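Local atomic coordinates of lasso peptide isopeptidase AtxE2 (Asticcacaulis excentricus, PDB entry 5TXE), a protein that hydrolyses the isopeptide bond of the lasso peptides astexin-2 and astexin-3, recognising their threaded shape and converting them to linear peptides. Residues 323-328 / 414-419; 403-408 / 504-509. The protein carries 1 engineered substitution. All blocks are in the same frame, centred on the assembly; numbering follows the deposited sequence.

Interaction 1 (323-328 / 414-419); sequences GWASNE and EVFSDL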
ATOM      1  N   GLY A 323      16.035 -14.079  -5.370  1.00 35.01           N
ATOM      2  CA  GLY A 323      16.846 -13.418  -6.365  1.00 32.13           C
ATOM      3  C   GLY A 323      17.551 -12.205  -5.765  1.00 32.31           C
ATOM      4  O   GLY A 323      17.415 -11.919  -4.576  1.00 32.04           O
ATOM      5  N   TRP A 324      18.273 -11.462  -6.597  1.00 32.34           N
ATOM      6  CA  TRP A 324      18.985 -10.268  -6.141  1.00 37.14           C
ATOM      7  C   TRP A 324      18.008  -9.282  -5.423  1.00 38.71           C
ATOM      8  O   TRP A 324      16.950  -8.922  -5.968  1.00 33.97           O
ATOM      9  CB  TRP A 324      19.603  -9.576  -7.333  1.00 36.10           C
ATOM     10  CG  TRP A 324      20.478  -8.410  -6.994  1.00 42.84           C
ATOM     11  CD1 TRP A 324      20.124  -7.114  -6.979  1.00 44.06           C
ATOM     12  CD2 TRP A 324      21.884  -8.447  -6.732  1.00 45.52           C
ATOM     13  NE1 TRP A 324      21.209  -6.323  -6.702  1.00 47.04           N
ATOM     14  CE2 TRP A 324      22.302  -7.121  -6.529  1.00 45.28           C
ATOM     15  CE3 TRP A 324      22.830  -9.480  -6.634  1.00 44.09           C
ATOM     16  CZ2 TRP A 324      23.622  -6.791  -6.234  1.00 49.17           C
ATOM     17  CZ3 TRP A 324      24.146  -9.157  -6.350  1.00 48.37           C
ATOM     18  CH2 TRP A 324      24.532  -7.811  -6.142  1.00 47.43           C
ATOM     19  N   ALA A 325      18.351  -8.890  -4.206  1.00 35.91           N
ATOM     20  CA  ALA A 325      17.527  -7.956  -3.453  1.00 36.64           C
ATOM     21  C   ALA A 325      16.099  -8.446  -3.370  1.00 34.20           C
ATOM     22  O   ALA A 325      15.188  -7.642  -3.323  1.00 38.38           O
ATOM     23  CB  ALA A 325      17.560  -6.564  -4.106  1.00 34.17           C
ATOM     24  N   SER A 326      15.894  -9.759  -3.380  1.00 33.84           N
ATOM     25  CA  SER A 326      14.552 -10.341  -3.299  1.00 34.31           C
ATOM     26  C   SER A 326      13.610  -9.867  -4.386  1.00 32.94           C
ATOM     27  O   SER A 326      12.417  -9.824  -4.168  1.00 31.08           O
ATOM     28  CB  SER A 326      13.903 -10.046  -1.928  1.00 38.55           C
ATOM     29  OG  SER A 326      14.620 -10.733  -0.930  1.00 39.55           O
ATOM     30  N   ASN A 327      14.127  -9.520  -5.553  1.00 30.38           N
ATOM     31  CA  ASN A 327      13.255  -8.915  -6.568  1.00 31.24           C
ATOM     32  C   ASN A 327      12.185  -9.838  -7.213  1.00 33.42           C
ATOM     33  O   ASN A 327      11.198  -9.342  -7.783  1.00 29.99           O
ATOM     34  CB  ASN A 327      14.093  -8.249  -7.633  1.00 33.48           C
ATOM     35  CG  ASN A 327      14.603  -9.204  -8.679  1.00 32.74           C
ATOM     36  OD1 ASN A 327      14.030  -9.320  -9.748  1.00 35.99           O
ATOM     37  ND2 ASN A 327      15.668  -9.893  -8.374  1.00 36.37           N
ATOM     38  N   GLU A 328      12.333 -11.153  -7.085  1.00 31.93           N
ATOM     39  CA  GLU A 328      11.400 -12.080  -7.719  1.00 34.76           C
ATOM     40  C   GLU A 328      10.556 -12.833  -6.750  1.00 33.50           C
ATOM     41  O   GLU A 328      10.850 -12.873  -5.576  1.00 34.77           O
ATOM     42  CB  GLU A 328      12.154 -13.083  -8.552  1.00 41.55           C
ATOM     43  CG  GLU A 328      12.794 -12.469  -9.779  1.00 46.94           C
ATOM     44  CD  GLU A 328      13.312 -13.537 -10.720  1.00 59.28           C
ATOM     45  OE1 GLU A 328      12.586 -14.536 -10.926  1.00 74.97           O
ATOM     46  OE2 GLU A 328      14.441 -13.397 -11.214  1.00 59.19           O
ATOM     47  N   GLU A 414      22.275  -5.220  -1.494  1.00 35.76           N
ATOM     48  CA  GLU A 414      21.711  -5.463  -2.816  1.00 39.22           C
ATOM     49  C   GLU A 414      20.498  -4.565  -3.039  1.00 34.84           C
ATOM     50  O   GLU A 414      19.641  -4.464  -2.189  1.00 32.38           O
ATOM     51  CB  GLU A 414      21.270  -6.933  -2.957  1.00 43.79           C
ATOM     52  CG  GLU A 414      22.435  -7.925  -2.814  1.00 47.75           C
ATOM     53  CD  GLU A 414      22.037  -9.395  -2.876  1.00 43.59           C
ATOM     54  OE1 GLU A 414      20.861  -9.747  -3.130  1.00 43.64           O
ATOM     55  OE2 GLU A 414      22.957 -10.203  -2.744  1.00 48.09           O
ATOM     56  N   VAL A 415      20.442  -3.943  -4.201  1.00 34.91           N
ATOM     57  CA  VAL A 415      19.383  -3.028  -4.544  1.00 35.96           C
ATOM     58  C   VAL A 415      18.789  -3.411  -5.891  1.00 34.67           C
ATOM     59  O   VAL A 415      19.536  -3.746  -6.806  1.00 33.23           O
ATOM     60  CB  VAL A 415      19.965  -1.640  -4.698  1.00 35.92           C
ATOM     61  CG1 VAL A 415      18.895  -0.664  -5.197  1.00 41.23           C
ATOM     62  CG2 VAL A 415      20.552  -1.182  -3.379  1.00 36.41           C
ATOM     63  N   PHE A 416      17.462  -3.370  -6.023  1.00 30.46           N
ATOM     64  CA  PHE A 416      16.906  -3.299  -7.371  1.00 33.85           C
ATOM     65  C   PHE A 416      16.044  -2.041  -7.525  1.00 32.57           C
ATOM     66  O   PHE A 416      15.629  -1.427  -6.516  1.00 31.45           O
ATOM     67  CB  PHE A 416      16.166  -4.583  -7.736  1.00 33.35           C
ATOM     68  CG  PHE A 416      14.730  -4.661  -7.227  1.00 31.63           C
ATOM     69  CD1 PHE A 416      14.438  -5.201  -5.987  1.00 31.06           C
ATOM     70  CD2 PHE A 416      13.675  -4.240  -8.039  1.00 31.51           C
ATOM     71  CE1 PHE A 416      13.124  -5.326  -5.542  1.00 34.55           C
ATOM     72  CE2 PHE A 416      12.359  -4.321  -7.603  1.00 31.77           C
ATOM     73  CZ  PHE A 416      12.081  -4.877  -6.354  1.00 32.87           C
ATOM     74  N   SER A 417      15.828  -1.657  -8.775  1.00 30.39           N
ATOM     75  CA  SER A 417      14.868  -0.642  -9.134  1.00 29.83           C
ATOM     76  C   SER A 417      14.538  -0.788 -10.590  1.00 33.34           C
ATOM     77  O   SER A 417      15.199  -1.545 -11.266  1.00 37.24           O
ATOM     78  CB  SER A 417      15.455   0.734  -8.871  1.00 28.41           C
ATOM     79  OG  SER A 417      15.546   0.957  -7.478  1.00 32.31           O
ATOM     80  N   ASP A 418      13.507  -0.098 -11.082  1.00 32.38           N
ATOM     81  CA  ASP A 418      13.105  -0.182 -12.479  1.00 31.99           C
ATOM     82  C   ASP A 418      13.348   1.131 -13.189  1.00 32.89           C
ATOM     83  O   ASP A 418      13.054   2.172 -12.653  1.00 34.95           O
ATOM     84  CB  ASP A 418      11.650  -0.635 -12.601  1.00 34.65           C
ATOM     85  CG  ASP A 418      11.460  -2.146 -12.231  1.00 42.96           C
ATOM     86  OD1 ASP A 418      12.168  -3.016 -12.834  1.00 46.27           O
ATOM     87  OD2 ASP A 418      10.636  -2.475 -11.327  1.00 45.36           O
ATOM     88  N   LEU A 419      13.970   1.064 -14.371  1.00 31.16           N
ATOM     89  CA  LEU A 419      14.190   2.171 -15.229  1.00 30.76           C
ATOM     90  C   LEU A 419      13.108   2.127 -16.291  1.00 31.70           C
ATOM     91  O   LEU A 419      12.882   1.105 -16.919  1.00 29.35           O
ATOM     92  CB  LEU A 419      15.567   2.096 -15.833  1.00 34.11           C
ATOM     93  CG  LEU A 419      15.842   3.127 -16.918  1.00 37.65           C
ATOM     94  CD1 LEU A 419      15.820   4.528 -16.341  1.00 37.94           C
ATOM     95  CD2 LEU A 419      17.180   2.878 -17.633  1.00 36.47           C
TER

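Interaction 2 (403-408 / 504-509); sequences ERLTLR and EDLIDD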
ATOM      1  N   GLU A 403      13.323  -1.669 -17.830  1.00 37.50           N
ATOM      2  CA  GLU A 403      14.473  -2.490 -17.631  1.00 41.23           C
ATOM      3  C   GLU A 403      14.780  -2.526 -16.131  1.00 38.68           C
ATOM      4  O   GLU A 403      14.900  -1.488 -15.499  1.00 38.39           O
ATOM      5  CB  GLU A 403      15.614  -1.869 -18.433  1.00 44.70           C
ATOM      6  CG  GLU A 403      16.962  -2.044 -17.801  1.00 54.60           C
ATOM      7  CD  GLU A 403      18.108  -1.375 -18.578  1.00 60.94           C
ATOM      8  OE1 GLU A 403      17.853  -0.591 -19.574  1.00 59.53           O
ATOM      9  OE2 GLU A 403      19.270  -1.636 -18.134  1.00 54.11           O
ATOM     10  N   ARG A 404      14.921  -3.704 -15.551  1.00 33.63           N
ATOM     11  CA  ARG A 404      15.249  -3.797 -14.141  1.00 36.48           C
ATOM     12  C   ARG A 404      16.722  -3.598 -13.878  1.00 38.46           C
ATOM     13  O   ARG A 404      17.519  -4.281 -14.479  1.00 43.83           O
ATOM     14  CB  ARG A 404      14.875  -5.139 -13.600  1.00 38.49           C
ATOM     15  CG  ARG A 404      15.119  -5.244 -12.101  1.00 39.24           C
ATOM     16  CD  ARG A 404      14.101  -6.164 -11.457  1.00 38.20           C
ATOM     17  NE  ARG A 404      12.771  -5.561 -11.364  1.00 35.52           N
ATOM     18  CZ  ARG A 404      11.746  -6.100 -10.710  1.00 37.02           C
ATOM     19  NH1 ARG A 404      11.874  -7.264 -10.056  1.00 37.96           N
ATOM     20  NH2 ARG A 404      10.597  -5.464 -10.679  1.00 33.59           N
ATOM     21  N   LEU A 405      17.055  -2.658 -12.987  1.00 38.50           N
ATOM     22  CA  LEU A 405      18.411  -2.288 -12.620  1.00 39.38           C
ATOM     23  C   LEU A 405      18.772  -3.010 -11.343  1.00 38.07           C
ATOM     24  O   LEU A 405      17.921  -3.171 -10.451  1.00 34.89           O
ATOM     25  CB  LEU A 405      18.554  -0.777 -12.306  1.00 40.73           C
ATOM     26  CG  LEU A 405      18.161   0.244 -13.351  1.00 41.61           C
ATOM     27  CD1 LEU A 405      18.154   1.634 -12.726  1.00 44.31           C
ATOM     28  CD2 LEU A 405      19.117   0.207 -14.513  1.00 44.56           C
ATOM     29  N   THR A 406      20.061  -3.340 -11.226  1.00 37.16           N
ATOM     30  CA  THR A 406      20.591  -3.950 -10.048  1.00 37.48           C
ATOM     31  C   THR A 406      21.958  -3.444  -9.739  1.00 37.70           C
ATOM     32  O   THR A 406      22.793  -3.201 -10.622  1.00 42.58           O
ATOM     33  CB  THR A 406      20.702  -5.478 -10.204  1.00 40.54           C
ATOM     34  OG1 THR A 406      21.498  -5.759 -11.338  1.00 40.37           O
ATOM     35  CG2 THR A 406      19.314  -6.161 -10.365  1.00 38.21           C
ATOM     36  N   LEU A 407      22.191  -3.247  -8.458  1.00 35.23           N
ATOM     37  CA  LEU A 407      23.480  -2.876  -8.020  1.00 37.49           C
ATOM     38  C   LEU A 407      23.633  -3.186  -6.527  1.00 38.22           C
ATOM     39  O   LEU A 407      22.660  -3.576  -5.845  1.00 37.83           O
ATOM     40  CB  LEU A 407      23.790  -1.412  -8.335  1.00 41.97           C
ATOM     41  CG  LEU A 407      22.947  -0.285  -7.723  1.00 44.49           C
ATOM     42  CD1 LEU A 407      23.285   0.010  -6.263  1.00 41.53           C
ATOM     43  CD2 LEU A 407      23.195   0.978  -8.563  1.00 48.42           C
ATOM     44  N   ARG A 408      24.868  -3.090  -6.054  1.00 35.77           N
ATOM     45  CA  ARG A 408      25.135  -3.257  -4.664  1.00 39.36           C
ATOM     46  C   ARG A 408      25.502  -1.868  -4.294  1.00 42.16           C
ATOM     47  O   ARG A 408      26.236  -1.226  -5.038  1.00 41.55           O
ATOM     48  CB  ARG A 408      26.285  -4.215  -4.411  1.00 39.38           C
ATOM     49  CG  ARG A 408      26.391  -4.599  -2.943  1.00 42.31           C
ATOM     50  CD  ARG A 408      27.501  -5.617  -2.691  1.00 43.46           C
ATOM     51  NE  ARG A 408      27.244  -6.962  -3.219  1.00 40.26           N
ATOM     52  CZ  ARG A 408      26.481  -7.873  -2.633  1.00 45.04           C
ATOM     53  NH1 ARG A 408      25.803  -7.606  -1.516  1.00 49.29           N
ATOM     54  NH2 ARG A 408      26.341  -9.069  -3.187  1.00 52.06           N
ATOM     55  N   GLU A 504      21.767   8.228  -4.967  1.00 28.63           N
ATOM     56  CA  GLU A 504      22.943   8.801  -5.596  1.00 32.55           C
ATOM     57  C   GLU A 504      23.721   7.719  -6.402  1.00 30.86           C
ATOM     58  O   GLU A 504      24.123   7.986  -7.520  1.00 33.25           O
ATOM     59  CB  GLU A 504      23.819   9.501  -4.582  1.00 32.53           C
ATOM     60  CG  GLU A 504      23.186  10.783  -4.012  1.00 36.36           C
ATOM     61  CD  GLU A 504      23.971  11.401  -2.850  1.00 40.59           C
ATOM     62  OE1 GLU A 504      24.949  10.769  -2.361  1.00 46.72           O
ATOM     63  OE2 GLU A 504      23.633  12.538  -2.425  1.00 48.30           O
ATOM     64  N   ASP A 505      23.808   6.492  -5.904  1.00 31.23           N
ATOM     65  CA  ASP A 505      24.416   5.384  -6.674  1.00 35.26           C
ATOM     66  C   ASP A 505      23.639   5.112  -7.946  1.00 32.29           C
ATOM     67  O   ASP A 505      24.221   4.990  -9.015  1.00 29.97           O
ATOM     68  CB  ASP A 505      24.485   4.098  -5.840  1.00 36.45           C
ATOM     69  CG  ASP A 505      25.376   4.245  -4.604  1.00 42.61           C
ATOM     70  OD1 ASP A 505      26.279   5.095  -4.632  1.00 46.72           O
ATOM     71  OD2 ASP A 505      25.189   3.521  -3.589  1.00 52.14           O
ATOM     72  N   LEU A 506      22.313   5.056  -7.855  1.00 30.24           N
ATOM     73  CA  LEU A 506      21.522   4.796  -9.042  1.00 31.92           C
ATOM     74  C   LEU A 506      21.658   5.907 -10.063  1.00 32.81           C
ATOM     75  O   LEU A 506      21.694   5.654 -11.273  1.00 32.88           O
ATOM     76  CB  LEU A 506      20.049   4.563  -8.724  1.00 32.30           C
ATOM     77  CG  LEU A 506      19.824   3.304  -7.938  1.00 34.80           C
ATOM     78  CD1 LEU A 506      18.471   3.318  -7.202  1.00 36.20           C
ATOM     79  CD2 LEU A 506      19.902   2.122  -8.908  1.00 34.75           C
ATOM     80  N   ILE A 507      21.659   7.129  -9.580  1.00 30.81           N
ATOM     81  CA  ILE A 507      21.753   8.255 -10.477  1.00 32.94           C
ATOM     82  C   ILE A 507      23.118   8.186 -11.167  1.00 35.61           C
ATOM     83  O   ILE A 507      23.207   8.382 -12.376  1.00 35.23           O
ATOM     84  CB  ILE A 507      21.601   9.594  -9.711  1.00 29.78           C
ATOM     85  CG1 ILE A 507      20.148   9.759  -9.211  1.00 31.72           C
ATOM     86  CG2 ILE A 507      21.948  10.770 -10.573  1.00 30.02           C
ATOM     87  CD1 ILE A 507      19.999  10.922  -8.263  1.00 33.32           C
ATOM     88  N   ASP A 508      24.171   7.979 -10.383  1.00 37.41           N
ATOM     89  CA  ASP A 508      25.525   7.885 -10.950  1.00 42.25           C
ATOM     90  C   ASP A 508      25.617   6.785 -11.986  1.00 39.61           C
ATOM     91  O   ASP A 508      26.236   6.968 -13.008  1.00 42.87           O
ATOM     92  CB  ASP A 508      26.579   7.627  -9.873  1.00 43.81           C
ATOM     93  CG  ASP A 508      26.824   8.847  -8.976  1.00 51.61           C
ATOM     94  OD1 ASP A 508      26.434   9.978  -9.362  1.00 53.64           O
ATOM     95  OD2 ASP A 508      27.394   8.678  -7.877  1.00 49.77           O
ATOM     96  N   ASP A 509      24.986   5.656 -11.734  1.00 35.53           N
ATOM     97  CA  ASP A 509      24.961   4.592 -12.721  1.00 42.45           C
ATOM     98  C   ASP A 509      24.349   5.065 -14.030  1.00 42.92           C
ATOM     99  O   ASP A 509      24.892   4.838 -15.102  1.00 44.46           O
ATOM    100  CB  ASP A 509      24.164   3.389 -12.161  1.00 44.82           C
ATOM    101  CG  ASP A 509      24.126   2.174 -13.120  1.00 54.64           C
ATOM    102  OD1 ASP A 509      25.114   1.436 -13.186  1.00 67.44           O
ATOM    103  OD2 ASP A 509      23.095   1.921 -13.783  1.00 63.91           O
TER

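Interaction 1 (323-328 / 414-419)
Glu414, at the start of the strand segment, crosses the indole of Trp324 obliquely. Its CG leans beside the backbone N (chi1 -62°) and the chain beyond runs extended, which brings CG over the six-membered ring, 3.7 Å from the centroid and 8° off the normal, a CH-pi contact. The carboxylate continues along the same face, its plane within 4° of the ring's. From there OE1 turns its anti lone pair to the backbone N of Ala325, 2.9 Å away in an almost straight hydrogen bond, while OE2 has a long, weak ion pair with Arg408. Val415 contributes its backbone: its O lies in the indole plane at the edge and takes a weak, bent bond from Trp324 NE1, which also bonds Leu407 O. The contact thus joins the turn between strands 315-322 and 328-335 of a four-stranded antiparallel propeller blade to the hydrolase sheet of a prolyl-oligopeptidase relative. Phe416 follows, its CG in the crowded position between N and carbonyl carbon. Asn327 CB sits over one face of the phenyl ring, 3.6 Å from the centroid, and Ala325 CB meets the edge in plane, 3.9 Å from Phe416 CD1. Asn327 is steadied by its own turn: ND2 gives a hydrogen bond to a lone pair of Trp324 O, which also accepts from the backbone N of Asn327.

Interaction 2 (403-408 / 504-509)
Leu407 leaves the strand with its CB directed at helix segment 504-509. Its CG takes the crowded place between the backbone N and the carbonyl carbon (chi1 62°) and comes within 4.1 Å of Leu506 CD2. There the side chain forks. CD1 goes to the helix flank, 4.3 Å from Asp505 CB; CD2 goes deeper and meets Leu506 CD2 at 3.5 Å, methyl against methyl, the tightest point between the two segments. The same CD2 lies looser against Asp505 O and Asp509 CB, so one branch touches residues one turn apart on the helix. This is the sheet-to-helix layering of an alpha/beta-hydrolase fold: strand 401-408 is an edge strand of the eight-stranded sheet, and helix 494-512 packs on one face with its segment axis 9.8 Å from that of the strand, at 120° to it. Two residues back, Leu405 points to the same side, and its CD1 reaches Leu506 CD2 at 4.2 Å. Leu506 CD2 is therefore shared by both strand leucines, and the Leu506 side chain also touches Leu465 and Phe467 farther into the sheet. No hydrogen bond crosses between the segments; the carboxylate of Asp505 forms a salt bridge with Arg410.

Adjacent strands connect interaction 1 with interaction 2, whose centres are about 10 Å apart. Strands 401-408 and 414-421 pair antiparallel, with probable hydrogen bonds from Leu405 N to Ser417 O and from Val415 N to Leu407 O, each 2.8 Å. The two contacts use different sides of this pair: Phe416 turns to the propeller turn, whereas Leu405 and Leu407 turn to helix 494-512. Arg404 ties them further, bonding Asn327 OD1 through NH1 and forming a salt bridge through NE with Asp418 OD1, and Trp324 CD1 packs on Thr406 CG2 at 3.6 Å. The side chains of Phe416 and Leu506 each lie about 10 Å from that of Tyr438, which stabilises the alkoxide intermediate.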